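Local coordinates for protein aminotransferase (Streptomyces pactum, PDB 4ZM4) that belongs to the class-III aminotransferases, a family of pyridoxal-phosphate-dependent enzymes, and forms a two-chain assembly in this structure, at residues B[383-386]-B[387-391]; B[195-198]-B[199-202]; B[293-296]-B[297-300]; B[119-122]-B[123-127]; B[83-86]-B[87-91]. The protein carries 1 engineered substitution. All blocks are in the same frame, centred on the assembly; numbering follows the deposited sequence.

Contact 1 (B[383-386]-B[387-391]); sequences EPRD and LRQLA
Asp386 is the N-cap of helix 387-393, and Gln389 meets it with both backbone and side chain. Gln389 N donates to Asp386 OD1 at 2.9 Å. The bond is nearly straight and arrives almost along the C-O axis of the carboxylate. With chi1 at 63°, Asp386 swings OD1 over the start of the helix. A second bond runs the other way: Arg385 N donates to Gln389 OE1 at 2.9 Å, with the donor tilted out of the carbonyl plane. The glutamine chain runs extended beyond CG to reach it. The first helical turn is thus tied to the two residues before it, and Leu390 N to Asp386 O (3.1 Å) begins the regular helical bonding. Gln389 NE2 lies over one face of the Arg385 guanidinium, the two planes 37° apart. Arg385 NH1 forms a salt bridge with Asp386 OD2 at 2.6 Å. A water bridges Asp386 OD2 and Gln389 NE2, the second link being weak. On the buried side Pro384 CG rests on Leu390 CB at 3.7 Å, and both residues touch His361 of strand 360-365. Arg388 turns away to a salt bridge with Glu147.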
loop_
_atom_site.group_PDB
_atom_site.type_symbol
_atom_site.label_atom_id
_atom_site.label_comp_id
_atom_site.label_asym_id
_atom_site.label_seq_id
_atom_site.Cartn_x
_atom_site.Cartn_y
_atom_site.Cartn_z
ATOM N N GLU B 383 -29.138 -0.699 -23.351
ATOM C CA GLU B 383 -28.666 -0.629 -21.947
ATOM C C GLU B 383 -27.831 -1.872 -21.623
ATOM O O GLU B 383 -28.347 -2.864 -21.121
ATOM C CB GLU B 383 -29.774 -0.469 -20.902
ATOM C CG GLU B 383 -30.290 0.955 -20.702
ATOM C CD GLU B 383 -29.200 2.003 -20.476
ATOM O OE1 GLU B 383 -29.450 3.166 -20.834
ATOM O OE2 GLU B 383 -28.098 1.680 -19.960
ATOM N N PRO B 384 -26.545 -1.839 -21.978
ATOM C CA PRO B 384 -25.714 -2.991 -21.760
ATOM C C PRO B 384 -25.657 -3.309 -20.289
ATOM O O PRO B 384 -25.652 -2.381 -19.452
ATOM C CB PRO B 384 -24.346 -2.537 -22.282
ATOM C CG PRO B 384 -24.384 -1.062 -22.224
ATOM C CD PRO B 384 -25.791 -0.722 -22.577
ATOM N N ARG B 385 -25.650 -4.599 -19.975
ATOM C CA ARG B 385 -25.668 -5.047 -18.585
ATOM C C ARG B 385 -24.299 -5.511 -18.109
ATOM O O ARG B 385 -24.106 -5.764 -16.926
ATOM C CB ARG B 385 -26.691 -6.171 -18.395
ATOM C CG ARG B 385 -26.364 -7.475 -19.126
ATOM C CD ARG B 385 -26.676 -8.714 -18.262
ATOM N NE ARG B 385 -26.882 -9.970 -19.011
ATOM C CZ ARG B 385 -25.917 -10.837 -19.326
ATOM N NH1 ARG B 385 -24.630 -10.620 -18.986
ATOM N NH2 ARG B 385 -26.237 -11.928 -19.998
ATOM N N ASP B 386 -23.332 -5.567 -19.015
ATOM C CA ASP B 386 -22.007 -5.998 -18.658
ATOM C C ASP B 386 -20.965 -5.401 -19.592
ATOM O O ASP B 386 -21.309 -4.720 -20.542
ATOM C CB ASP B 386 -21.904 -7.533 -18.635
ATOM C CG ASP B 386 -22.141 -8.171 -20.001
ATOM O OD1 ASP B 386 -21.877 -7.536 -21.057
ATOM O OD2 ASP B 386 -22.608 -9.325 -20.021
ATOM N N LEU B 387 -19.695 -5.648 -19.264
ATOM C CA LEU B 387 -18.545 -5.111 -19.992
ATOM C C LEU B 387 -18.536 -5.405 -21.490
ATOM O O LEU B 387 -18.218 -4.525 -22.288
ATOM C CB LEU B 387 -17.231 -5.618 -19.336
ATOM C CG LEU B 387 -15.916 -5.388 -20.086
ATOM C CD1 LEU B 387 -15.682 -3.897 -20.263
ATOM C CD2 LEU B 387 -14.741 -6.055 -19.365
ATOM N N ARG B 388 -18.814 -6.648 -21.875
ATOM C CA ARG B 388 -18.822 -7.017 -23.305
ATOM C C ARG B 388 -19.894 -6.274 -24.083
ATOM O O ARG B 388 -19.625 -5.747 -25.158
ATOM C CB ARG B 388 -19.028 -8.507 -23.481
ATOM C CG ARG B 388 -17.725 -9.265 -23.445
ATOM C CD ARG B 388 -17.931 -10.673 -22.961
ATOM N NE ARG B 388 -16.655 -11.253 -22.611
ATOM C CZ ARG B 388 -15.796 -11.780 -23.483
ATOM N NH1 ARG B 388 -16.087 -11.812 -24.794
ATOM N NH2 ARG B 388 -14.621 -12.275 -23.049
ATOM N N GLN B 389 -21.105 -6.241 -23.544
ATOM C CA GLN B 389 -22.196 -5.543 -24.194
ATOM C C GLN B 389 -21.874 -4.055 -24.380
ATOM O O GLN B 389 -22.172 -3.497 -25.422
ATOM C CB GLN B 389 -23.515 -5.748 -23.432
ATOM C CG GLN B 389 -24.111 -7.157 -23.553
ATOM C CD GLN B 389 -25.482 -7.325 -22.857
ATOM O OE1 GLN B 389 -26.022 -6.399 -22.222
ATOM N NE2 GLN B 389 -26.049 -8.519 -22.985
ATOM N N LEU B 390 -21.262 -3.426 -23.379
ATOM C CA LEU B 390 -20.966 -1.988 -23.438
ATOM C C LEU B 390 -19.817 -1.693 -24.367
ATOM O O LEU B 390 -19.892 -0.770 -25.185
ATOM C CB LEU B 390 -20.658 -1.429 -22.052
ATOM C CG LEU B 390 -20.101 0.006 -21.944
ATOM C CD1 LEU B 390 -21.050 1.041 -22.545
ATOM C CD2 LEU B 390 -19.825 0.325 -20.488
ATOM N N ALA B 391 -18.753 -2.480 -24.255
ATOM C CA ALA B 391 -17.568 -2.277 -25.103
ATOM C C ALA B 391 -17.908 -2.346 -26.561
ATOM O O ALA B 391 -17.314 -1.656 -27.363
ATOM C CB ALA B 391 -16.471 -3.292 -24.767
HETATM O O HOH W 1 -23.880 -10.498 -22.666
#

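Contact 2 (B[195-198]-B[199-202]); sequences WNDP and DALR
Asp197 and Ala200 form a helix N-cap contact at the protein surface, where the loop after strand 190-193 enters helix 198-208. Ala200 N donates to Asp197 OD1 at 3.3 Å. The N-H points straight at the oxygen but reaches it from above the carboxylate plane. The aspartate CG lies opposite its own N (chi1 -172°), and the carboxylate leans on the methyl group, with Asp197 CG 3.4 Å from Ala200 CB. Backbone bonds follow from Leu201 N to Asp197 O (3.1 Å) and from Arg202 N to Pro198 O (2.8 Å). Pro198 fills the first helical position, where no N-H is needed. Arg202 runs extended past it, its CG 3.2 Å from Pro198 O and its NH1 3.8 Å from Pro198 CB. Pro198 and Arg202 both pack on Leu236 of helix 233-244, and Leu201 packs on Leu240. A carboxylate at a helix N-terminus probably gains from the helix dipole. The like charge of Asp199 OD2, 4.9 Å from Asp197 OD1, probably adds some repulsion, though both carboxylates sit at the helix start.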
loop_
_atom_site.group_PDB
_atom_site.type_symbol
_atom_site.label_atom_id
_atom_site.label_comp_id
_atom_site.label_asym_id
_atom_site.label_seq_id
_atom_site.Cartn_x
_atom_site.Cartn_y
_atom_site.Cartn_z
ATOM N N TRP B 195 -20.937 -10.081 -15.360
ATOM C CA TRP B 195 -21.699 -9.204 -14.494
ATOM C C TRP B 195 -23.170 -9.259 -14.898
ATOM O O TRP B 195 -23.460 -9.381 -16.076
ATOM C CB TRP B 195 -21.169 -7.795 -14.675
ATOM C CG TRP B 195 -21.744 -6.686 -13.787
ATOM C CD1 TRP B 195 -22.033 -5.423 -14.180
ATOM C CD2 TRP B 195 -22.011 -6.725 -12.372
ATOM N NE1 TRP B 195 -22.458 -4.684 -13.123
ATOM C CE2 TRP B 195 -22.463 -5.456 -12.006
ATOM C CE3 TRP B 195 -21.918 -7.714 -11.400
ATOM C CZ2 TRP B 195 -22.814 -5.132 -10.723
ATOM C CZ3 TRP B 195 -22.291 -7.399 -10.112
ATOM C CH2 TRP B 195 -22.753 -6.122 -9.787
ATOM N N ASN B 196 -24.066 -9.229 -13.918
ATOM C CA ASN B 196 -25.499 -9.220 -14.122
ATOM C C ASN B 196 -26.027 -10.386 -14.944
ATOM O O ASN B 196 -26.920 -10.222 -15.766
ATOM C CB ASN B 196 -25.927 -7.887 -14.728
ATOM C CG ASN B 196 -25.818 -6.731 -13.736
ATOM O OD1 ASN B 196 -26.133 -6.884 -12.561
ATOM N ND2 ASN B 196 -25.388 -5.580 -14.206
ATOM N N ASP B 197 -25.467 -11.579 -14.730
ATOM C CA ASP B 197 -25.935 -12.823 -15.409
ATOM C C ASP B 197 -26.453 -13.803 -14.362
ATOM O O ASP B 197 -25.718 -14.686 -13.936
ATOM C CB ASP B 197 -24.787 -13.452 -16.204
ATOM C CG ASP B 197 -25.247 -14.614 -17.062
ATOM O OD1 ASP B 197 -26.358 -15.140 -16.841
ATOM O OD2 ASP B 197 -24.508 -14.995 -17.979
ATOM N N PRO B 198 -27.727 -13.648 -13.923
ATOM C CA PRO B 198 -28.258 -14.494 -12.830
ATOM C C PRO B 198 -28.297 -16.005 -13.113
ATOM O O PRO B 198 -28.041 -16.804 -12.220
ATOM C CB PRO B 198 -29.658 -13.932 -12.573
ATOM C CG PRO B 198 -29.968 -13.020 -13.693
ATOM C CD PRO B 198 -28.715 -12.672 -14.417
ATOM N N ASP B 199 -28.616 -16.387 -14.338
ATOM C CA ASP B 199 -28.613 -17.807 -14.734
ATOM C C ASP B 199 -27.235 -18.439 -14.468
ATOM O O ASP B 199 -27.136 -19.449 -13.819
ATOM C CB ASP B 199 -28.945 -17.959 -16.229
ATOM C CG ASP B 199 -30.401 -17.619 -16.564
ATOM O OD1 ASP B 199 -31.278 -17.671 -15.662
ATOM O OD2 ASP B 199 -30.664 -17.310 -17.772
ATOM N N ALA B 200 -26.182 -17.789 -14.965
ATOM C CA ALA B 200 -24.820 -18.270 -14.815
ATOM C C ALA B 200 -24.422 -18.357 -13.359
ATOM O O ALA B 200 -23.814 -19.328 -12.916
ATOM C CB ALA B 200 -23.855 -17.353 -15.579
ATOM N N LEU B 201 -24.817 -17.360 -12.591
ATOM C CA LEU B 201 -24.534 -17.327 -11.161
ATOM C C LEU B 201 -25.235 -18.447 -10.415
ATOM O O LEU B 201 -24.665 -19.059 -9.493
ATOM C CB LEU B 201 -24.963 -15.959 -10.581
ATOM C CG LEU B 201 -24.634 -15.749 -9.099
ATOM C CD1 LEU B 201 -23.133 -15.690 -8.847
ATOM C CD2 LEU B 201 -25.305 -14.482 -8.606
ATOM N N ARG B 202 -26.492 -18.683 -10.771
ATOM C CA ARG B 202 -27.269 -19.771 -10.152
ATOM C C ARG B 202 -26.653 -21.115 -10.491
ATOM O O ARG B 202 -26.541 -21.995 -9.631
ATOM C CB ARG B 202 -28.714 -19.750 -10.649
ATOM C CG ARG B 202 -29.576 -18.646 -10.068
ATOM C CD ARG B 202 -30.996 -18.806 -10.573
ATOM N NE ARG B 202 -31.924 -18.109 -9.688
ATOM C CZ ARG B 202 -32.480 -16.923 -9.935
ATOM N NH1 ARG B 202 -32.215 -16.265 -11.075
ATOM N NH2 ARG B 202 -33.330 -16.401 -9.044
#

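Contact 3 (B[293-296]-B[297-300])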
loop_
_atom_site.group_PDB
_atom_site.type_symbol
_atom_site.label_atom_id
_atom_site.label_comp_id
_atom_site.label_asym_id
_atom_site.label_seq_id
_atom_site.Cartn_x
_atom_site.Cartn_y
_atom_site.Cartn_z
ATOM N N ARG B 293 -19.165 -7.301 10.397
ATOM C CA ARG B 293 -19.693 -7.477 11.742
ATOM C C ARG B 293 -18.764 -8.373 12.530
ATOM O O ARG B 293 -17.848 -8.997 11.945
ATOM C CB ARG B 293 -21.101 -8.043 11.690
ATOM C CG ARG B 293 -22.084 -7.017 11.182
ATOM C CD ARG B 293 -23.496 -7.537 11.197
ATOM N NE ARG B 293 -24.455 -6.562 10.666
ATOM C CZ ARG B 293 -24.945 -5.505 11.323
ATOM N NH1 ARG B 293 -24.555 -5.213 12.569
ATOM N NH2 ARG B 293 -25.830 -4.726 10.714
ATOM N N ARG B 294 -18.982 -8.440 13.849
ATOM C CA ARG B 294 -18.046 -9.169 14.733
ATOM C C ARG B 294 -17.886 -10.632 14.372
ATOM O O ARG B 294 -16.795 -11.167 14.428
ATOM C CB ARG B 294 -18.434 -9.041 16.201
ATOM C CG ARG B 294 -18.106 -7.674 16.817
ATOM C CD ARG B 294 -19.254 -7.026 17.546
ATOM N NE ARG B 294 -19.190 -5.581 17.637
ATOM C CZ ARG B 294 -18.267 -4.888 18.293
ATOM N NH1 ARG B 294 -17.271 -5.496 18.946
ATOM N NH2 ARG B 294 -18.329 -3.573 18.249
ATOM N N HIS B 295 -18.967 -11.259 13.916
ATOM C CA HIS B 295 -18.899 -12.657 13.525
ATOM C C HIS B 295 -17.925 -12.865 12.343
ATOM O O HIS B 295 -17.003 -13.654 12.429
ATOM C CB HIS B 295 -20.292 -13.243 13.203
ATOM C CG HIS B 295 -20.289 -14.753 13.157
ATOM N ND1 HIS B 295 -20.371 -15.486 11.991
ATOM C CD2 HIS B 295 -20.110 -15.658 14.149
ATOM C CE1 HIS B 295 -20.284 -16.776 12.269
ATOM N NE2 HIS B 295 -20.114 -16.905 13.572
ATOM N N ALA B 296 -18.114 -12.114 11.270
ATOM C CA ALA B 296 -17.252 -12.228 10.079
ATOM C C ALA B 296 -15.793 -11.879 10.387
ATOM O O ALA B 296 -14.884 -12.404 9.733
ATOM C CB ALA B 296 -17.779 -11.355 8.950
ATOM N N MET B 297 -15.566 -11.001 11.373
ATOM C CA MET B 297 -14.210 -10.567 11.725
ATOM C C MET B 297 -13.543 -11.368 12.847
ATOM O O MET B 297 -12.490 -10.966 13.337
ATOM C CB MET B 297 -14.220 -9.068 12.096
ATOM C CG MET B 297 -14.598 -8.161 10.929
ATOM S SD MET B 297 -13.327 -8.262 9.649
ATOM C CE MET B 297 -12.109 -7.133 10.340
ATOM N N ARG B 298 -14.156 -12.476 13.241
ATOM C CA ARG B 298 -13.782 -13.179 14.469
ATOM C C ARG B 298 -12.349 -13.714 14.465
ATOM O O ARG B 298 -11.701 -13.753 15.510
ATOM C CB ARG B 298 -14.791 -14.317 14.789
ATOM C CG ARG B 298 -14.575 -15.612 13.997
ATOM C CD ARG B 298 -15.780 -16.548 14.016
ATOM N NE ARG B 298 -16.432 -16.508 12.703
ATOM C CZ ARG B 298 -16.787 -17.548 11.960
ATOM N NH1 ARG B 298 -16.595 -18.783 12.366
ATOM N NH2 ARG B 298 -17.376 -17.334 10.792
ATOM N N MET B 299 -11.839 -14.150 13.309
ATOM C CA MET B 299 -10.481 -14.689 13.276
ATOM C C MET B 299 -9.422 -13.598 13.387
ATOM O O MET B 299 -8.254 -13.888 13.674
ATOM C CB MET B 299 -10.264 -15.559 12.055
ATOM C CG MET B 299 -11.212 -16.753 12.016
ATOM S SD MET B 299 -10.672 -18.031 10.867
ATOM C CE MET B 299 -9.362 -18.844 11.800
ATOM N N LEU B 300 -9.801 -12.347 13.141
ATOM C CA LEU B 300 -8.874 -11.240 13.316
ATOM C C LEU B 300 -8.960 -10.697 14.713
ATOM O O LEU B 300 -8.005 -10.111 15.203
ATOM C CB LEU B 300 -9.125 -10.146 12.273
ATOM C CG LEU B 300 -8.663 -10.504 10.877
ATOM C CD1 LEU B 300 -9.065 -9.424 9.878
ATOM C CD2 LEU B 300 -7.161 -10.713 10.816
HETATM O O HOH W 2 -13.351 -14.211 10.692
#
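His295 and Arg298 lie side by side, ring against guanidinium, at the type I turn that leads into helix 298-301. The two groups are stacked, with centres 4.0 Å apart and planes at 20°. Arg298 NE is over the middle of the imidazole, and Arg298 NH2 comes to 3.3 Å from His295 CE1. His295 CG is anti to the backbone N, which lays the ring alongside the Arg298 chain. Two torsions put the guanidinium there. Arg298 CG stands between its backbone N and carbonyl carbon (chi1 80°), and the chain then bends at chi3 (107°), folding back along the turn. Arg298 NE donates to His295 O at 2.9 Å, with the oxygen in the guanidinium plane. The same oxygen accepts from Arg298 N at 3.2 Å, and the two donors approach from opposite faces of the carbonyl. Met297 N bonds to Arg293 O at 3.1 Å. The Met297 side chain packs on Leu133 of helix 123-138 and on Ala26 of the second subunit. A water accepts from Met299 N and donates to Ala296 O. The stack and the bond to His295 O together hold the Arg298 end flat, and its positive charge so close to the ring probably disfavours protonation of His295.

Contact 4 (B[119-122]-B[123-127]); sequences FANS and GTEAV. With P3B ((3E,4R,5R)-4,5-dihydroxy-3-{[(Z)-{3-hydroxy-2-methyl-5-[(phosphonooxy)methyl]pyridin-4(1H)-ylidene}methyl]imino}cyclohex-1-ene-1-carboxylic acid), chain H.
Ser122 and Glu125 carry most of this buried contact, where strand 116-120 passes into helix 123-138. Ser122 is the N-cap. Its chi1 of 66° turns OG back over the first turn of the helix, where it accepts from Glu125 N at 3.1 Å. Ser122 O takes the N-H of Ala126 at 3.0 Å. The Glu125 side chain reaches back along the loop, extended beyond CG. Its OE1 receives two bonds from one residue: Asn121 N at 2.9 Å, met almost head-on, and Asn121 ND2 at 3.0 Å, on the syn lone pair. The ND2 bond is the more bent, with OE1 tilted out of the amide plane. Glu125 OE2 bonds to Ser122 OG of the second subunit, and Ser122 OG to Glu125 OE2 of that subunit, so two reciprocal bonds cross the dimer interface. Ala120 CB also packs on Ala126 CB. The cap leaves the first N-H groups of the helix pointing at the phosphate of P3B. Gly123 N donates to P3B OAC and Thr124 N to P3B OAH, both at 3.1 Å, while Thr124 OG1 donates to OAH at 2.5 Å. Such a helix N-terminus holding the cofactor phosphate is typical of pyridoxal-phosphate enzymes of this fold.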
loop_
_atom_site.group_PDB
_atom_site.type_symbol
_atom_site.label_atom_id
_atom_site.label_comp_id
_atom_site.label_asym_id
_atom_site.label_seq_id
_atom_site.Cartn_x
_atom_site.Cartn_y
_atom_site.Cartn_z
ATOM N N PHE B 119 -6.941 -1.783 8.993
ATOM C CA PHE B 119 -6.474 -0.830 8.002
ATOM C C PHE B 119 -5.307 -1.384 7.202
ATOM O O PHE B 119 -4.590 -2.282 7.652
ATOM C CB PHE B 119 -6.047 0.474 8.660
ATOM C CG PHE B 119 -7.203 1.239 9.252
ATOM C CD1 PHE B 119 -8.023 2.010 8.428
ATOM C CD2 PHE B 119 -7.483 1.151 10.594
ATOM C CE1 PHE B 119 -9.092 2.681 8.948
ATOM C CE2 PHE B 119 -8.555 1.821 11.109
ATOM C CZ PHE B 119 -9.369 2.578 10.292
ATOM N N ALA B 120 -5.144 -0.796 6.012
ATOM C CA ALA B 120 -4.089 -1.134 5.082
ATOM C C ALA B 120 -3.691 0.155 4.389
ATOM O O ALA B 120 -4.343 1.180 4.566
ATOM C CB ALA B 120 -4.584 -2.171 4.059
ATOM N N ASN B 121 -2.693 0.063 3.510
ATOM C CA ASN B 121 -2.240 1.231 2.749
ATOM C C ASN B 121 -2.970 1.401 1.429
ATOM O O ASN B 121 -2.932 2.477 0.849
ATOM C CB ASN B 121 -0.743 1.118 2.477
ATOM C CG ASN B 121 0.041 0.935 3.738
ATOM O OD1 ASN B 121 0.091 1.836 4.585
ATOM N ND2 ASN B 121 0.662 -0.244 3.899
ATOM N N SER B 122 -3.623 0.351 0.938
ATOM C CA SER B 122 -4.179 0.362 -0.421
ATOM C C SER B 122 -5.329 -0.625 -0.588
ATOM O O SER B 122 -5.446 -1.562 0.191
ATOM C CB SER B 122 -3.093 -0.019 -1.395
ATOM O OG SER B 122 -2.713 -1.362 -1.180
ATOM N N GLY B 123 -6.179 -0.398 -1.582
ATOM C CA GLY B 123 -7.235 -1.325 -1.884
ATOM C C GLY B 123 -6.722 -2.715 -2.221
ATOM O O GLY B 123 -7.329 -3.728 -1.878
ATOM N N THR B 124 -5.595 -2.760 -2.904
ATOM C CA THR B 124 -4.983 -4.000 -3.266
ATOM C C THR B 124 -4.664 -4.811 -2.002
ATOM O O THR B 124 -4.951 -6.024 -1.934
ATOM C CB THR B 124 -3.726 -3.740 -4.144
ATOM O OG1 THR B 124 -4.139 -3.300 -5.447
ATOM C CG2 THR B 124 -2.859 -4.985 -4.288
ATOM N N GLU B 125 -4.020 -4.169 -1.036
ATOM C CA GLU B 125 -3.660 -4.835 0.239
ATOM C C GLU B 125 -4.911 -5.255 1.017
ATOM O O GLU B 125 -4.985 -6.366 1.529
ATOM C CB GLU B 125 -2.789 -3.921 1.129
ATOM C CG GLU B 125 -1.356 -3.750 0.698
ATOM C CD GLU B 125 -0.549 -2.857 1.641
ATOM O OE1 GLU B 125 -1.144 -2.167 2.514
ATOM O OE2 GLU B 125 0.689 -2.855 1.509
ATOM N N ALA B 126 -5.882 -4.348 1.094
ATOM C CA ALA B 126 -7.110 -4.616 1.826
ATOM C C ALA B 126 -7.878 -5.791 1.234
ATOM O O ALA B 126 -8.359 -6.653 1.979
ATOM C CB ALA B 126 -7.978 -3.401 1.869
ATOM N N VAL B 127 -7.977 -5.834 -0.086
ATOM C CA VAL B 127 -8.585 -6.972 -0.757
ATOM C C VAL B 127 -7.842 -8.275 -0.454
ATOM O O VAL B 127 -8.470 -9.310 -0.127
ATOM C CB VAL B 127 -8.642 -6.690 -2.300
ATOM C CG1 VAL B 127 -8.852 -7.964 -3.131
ATOM C CG2 VAL B 127 -9.734 -5.676 -2.603
HETATM O OAH P3B H . -4.471 -0.826 -5.038
HETATM P PBA P3B H . -5.403 0.457 -5.048
HETATM O OAI P3B H . -5.050 1.140 -6.335
HETATM O OAC P3B H . -5.171 1.392 -3.872
HETATM O OAQ P3B H . -6.923 -0.237 -5.120
HETATM C CAM P3B H . -7.215 -1.418 -5.935
HETATM C CAV P3B H . -8.552 -1.364 -6.243
HETATM C CAL P3B H . -9.401 -2.194 -5.525
HETATM N NAP P3B H . -10.764 -2.125 -5.785
HETATM C CAU P3B H . -11.270 -1.248 -6.717
HETATM C CAA P3B H . -12.611 -1.207 -6.992
HETATM C CAW P3B H . -10.454 -0.483 -7.426
HETATM O OAE P3B H . -11.015 0.354 -8.329
HETATM C CAX P3B H . -9.075 -0.465 -7.214
HETATM C CAJ P3B H . -8.219 0.376 -8.009
HETATM N NAO P3B H . -8.694 1.067 -9.100
HETATM C CAT P3B H . -7.870 1.777 -9.935
HETATM C CAK P3B H . -6.448 1.759 -9.914
HETATM C CAS P3B H . -5.642 2.429 -10.828
HETATM C CAR P3B H . -4.238 2.430 -10.731
HETATM O OAD P3B H . -3.521 3.111 -11.481
HETATM O OAB P3B H . -3.641 1.710 -9.969
HETATM C CAN P3B H . -6.154 3.336 -11.671
HETATM C CAY P3B H . -7.674 3.559 -11.704
HETATM O OAF P3B H . -7.936 3.693 -13.115
HETATM C CAZ P3B H . -8.560 2.450 -11.003
HETATM O OAG P3B H . -9.935 2.836 -10.636
#

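Contact 5 (B[83-86]-B[87-91])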
loop_
_atom_site.group_PDB
_atom_site.type_symbol
_atom_site.label_atom_id
_atom_site.label_comp_id
_atom_site.label_asym_id
_atom_site.label_seq_id
_atom_site.Cartn_x
_atom_site.Cartn_y
_atom_site.Cartn_z
ATOM N N VAL B 83 -4.267 16.578 8.883
ATOM C CA VAL B 83 -3.136 15.677 8.591
ATOM C C VAL B 83 -1.800 16.340 8.889
ATOM O O VAL B 83 -0.937 15.743 9.536
ATOM C CB VAL B 83 -3.182 15.171 7.147
ATOM C CG1 VAL B 83 -1.956 14.337 6.834
ATOM C CG2 VAL B 83 -4.443 14.358 6.915
ATOM N N ALA B 84 -1.663 17.608 8.530
ATOM C CA ALA B 84 -0.468 18.379 8.879
ATOM C C ALA B 84 -0.260 18.520 10.389
ATOM O O ALA B 84 0.865 18.461 10.893
ATOM C CB ALA B 84 -0.525 19.757 8.242
ATOM N N ASP B 85 -1.341 18.708 11.125
ATOM C CA ASP B 85 -1.262 18.714 12.576
ATOM C C ASP B 85 -0.724 17.386 13.131
ATOM O O ASP B 85 0.026 17.370 14.093
ATOM C CB ASP B 85 -2.636 18.992 13.168
ATOM C CG ASP B 85 -2.597 19.113 14.678
ATOM O OD1 ASP B 85 -1.811 19.936 15.148
ATOM O OD2 ASP B 85 -3.341 18.405 15.383
ATOM N N GLN B 86 -1.136 16.286 12.527
ATOM C CA GLN B 86 -0.666 14.972 12.938
ATOM C C GLN B 86 0.818 14.763 12.675
ATOM O O GLN B 86 1.489 14.095 13.468
ATOM C CB GLN B 86 -1.458 13.854 12.246
ATOM C CG GLN B 86 -1.402 12.546 13.006
ATOM C CD GLN B 86 -1.817 12.750 14.455
ATOM O OE1 GLN B 86 -2.889 13.264 14.718
ATOM N NE2 GLN B 86 -0.966 12.337 15.389
ATOM N N PHE B 87 1.318 15.342 11.587
ATOM C CA PHE B 87 2.758 15.325 11.306
ATOM C C PHE B 87 3.551 16.019 12.409
ATOM O O PHE B 87 4.674 15.632 12.713
ATOM C CB PHE B 87 3.068 15.924 9.921
ATOM C CG PHE B 87 2.944 14.925 8.806
ATOM C CD1 PHE B 87 3.997 14.074 8.507
ATOM C CD2 PHE B 87 1.767 14.782 8.107
ATOM C CE1 PHE B 87 3.871 13.125 7.508
ATOM C CE2 PHE B 87 1.639 13.861 7.101
ATOM C CZ PHE B 87 2.674 13.023 6.808
ATOM N N ALA B 88 2.957 17.029 13.035
ATOM C CA ALA B 88 3.622 17.754 14.102
ATOM C C ALA B 88 3.539 17.006 15.418
ATOM O O ALA B 88 4.334 17.282 16.323
ATOM C CB ALA B 88 3.026 19.145 14.239
ATOM N N LYS B 89 2.617 16.037 15.526
ATOM C CA LYS B 89 2.382 15.307 16.786
ATOM C C LYS B 89 2.779 13.838 16.792
ATOM O O LYS B 89 2.500 13.119 17.766
ATOM C CB LYS B 89 0.903 15.412 17.181
ATOM C CG LYS B 89 0.458 16.817 17.550
ATOM C CD LYS B 89 -1.028 16.847 17.845
ATOM C CE LYS B 89 -1.519 18.279 18.099
ATOM N NZ LYS B 89 -3.007 18.368 18.041
ATOM N N GLY B 90 3.450 13.376 15.735
ATOM C CA GLY B 90 3.829 11.933 15.582
ATOM C C GLY B 90 2.884 11.272 14.585
ATOM O O GLY B 90 1.681 11.103 14.885
ATOM N N HIS B 91 3.404 10.919 13.400
ATOM C CA HIS B 91 2.561 10.389 12.337
ATOM C C HIS B 91 2.657 8.885 12.178
ATOM O O HIS B 91 1.786 8.290 11.558
ATOM C CB HIS B 91 2.813 11.068 11.003
ATOM C CG HIS B 91 4.221 10.977 10.507
ATOM N ND1 HIS B 91 5.256 11.732 11.025
ATOM C CD2 HIS B 91 4.761 10.250 9.505
ATOM C CE1 HIS B 91 6.373 11.458 10.378
ATOM N NE2 HIS B 91 6.102 10.554 9.457
#
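Asp85 and Lys89 meet one turn apart because Asp85 CG stands trans to the backbone N (chi1 -176°) and the lysine chain runs fully extended beyond CG. Lys89 NZ forms a salt bridge with Asp85 OD2 at 2.7 Å, and Asp85 OD2 uses its syn lone pair. The Gln86 chain is bent at chi2 (53°), and its amide turns toward the end of the helix. Gln86 NE2 donates to Gly90 O at 3.0 Å, almost straight and within the amide plane. Arg319 NH1, from helix 315-329, forms a salt bridge with Asp85 OD2 and a hydrogen bond with Gln86 OE1, so it ties the two side chains to the neighbouring helix. Away from the Asp85-Lys89 pair, Val83 and Phe87 point the same way, with Val83 CG1 3.6 Å from Phe87 CE2. The edge of the Phe87 ring faces Val83 O, 3.2 Å from its CD2. Phe87 CE1 in turn lies over one face of the His91 imidazole. Phe87 packs on Leu80 of the second subunit, and His91 NE2 bonds to Gly283 O there. Lys89 N donates to Gln86 O at 3.0 Å, an i to i-3 bond, from well above the carbonyl plane. Gly90 leaves helical angles with phi 103°, a value that suits glycine. This is a helix C-terminus ended by a positive-phi glycine, at the dimer interface of the class-III aminotransferase fold.

All five contacts are helix ends, and contact 4 alone among them holds the P3B phosphate. Contacts 1 and 2 are neighbours, with centres 14 Å apart, and are joined where Asn196 ND2 meets Arg385 O at 3.0 Å, a probable hydrogen bond. Both lie far from contact 4: nearest atoms are about 17 Å away for contact 1 and about 15 Å for contact 2. The Leu387 side chain of contact 1 is about 13 Å from P3B. Contacts 3, 4 and 5 all touch the second subunit. Contact 4 is the nearer neighbour of both contact 3 and contact 5, its nearest atoms about 8 Å from contact 3 and about 10 Å from contact 5. The His91 side chain of contact 5 is about 13 Å from a bound pyridoxal-5'-phosphate.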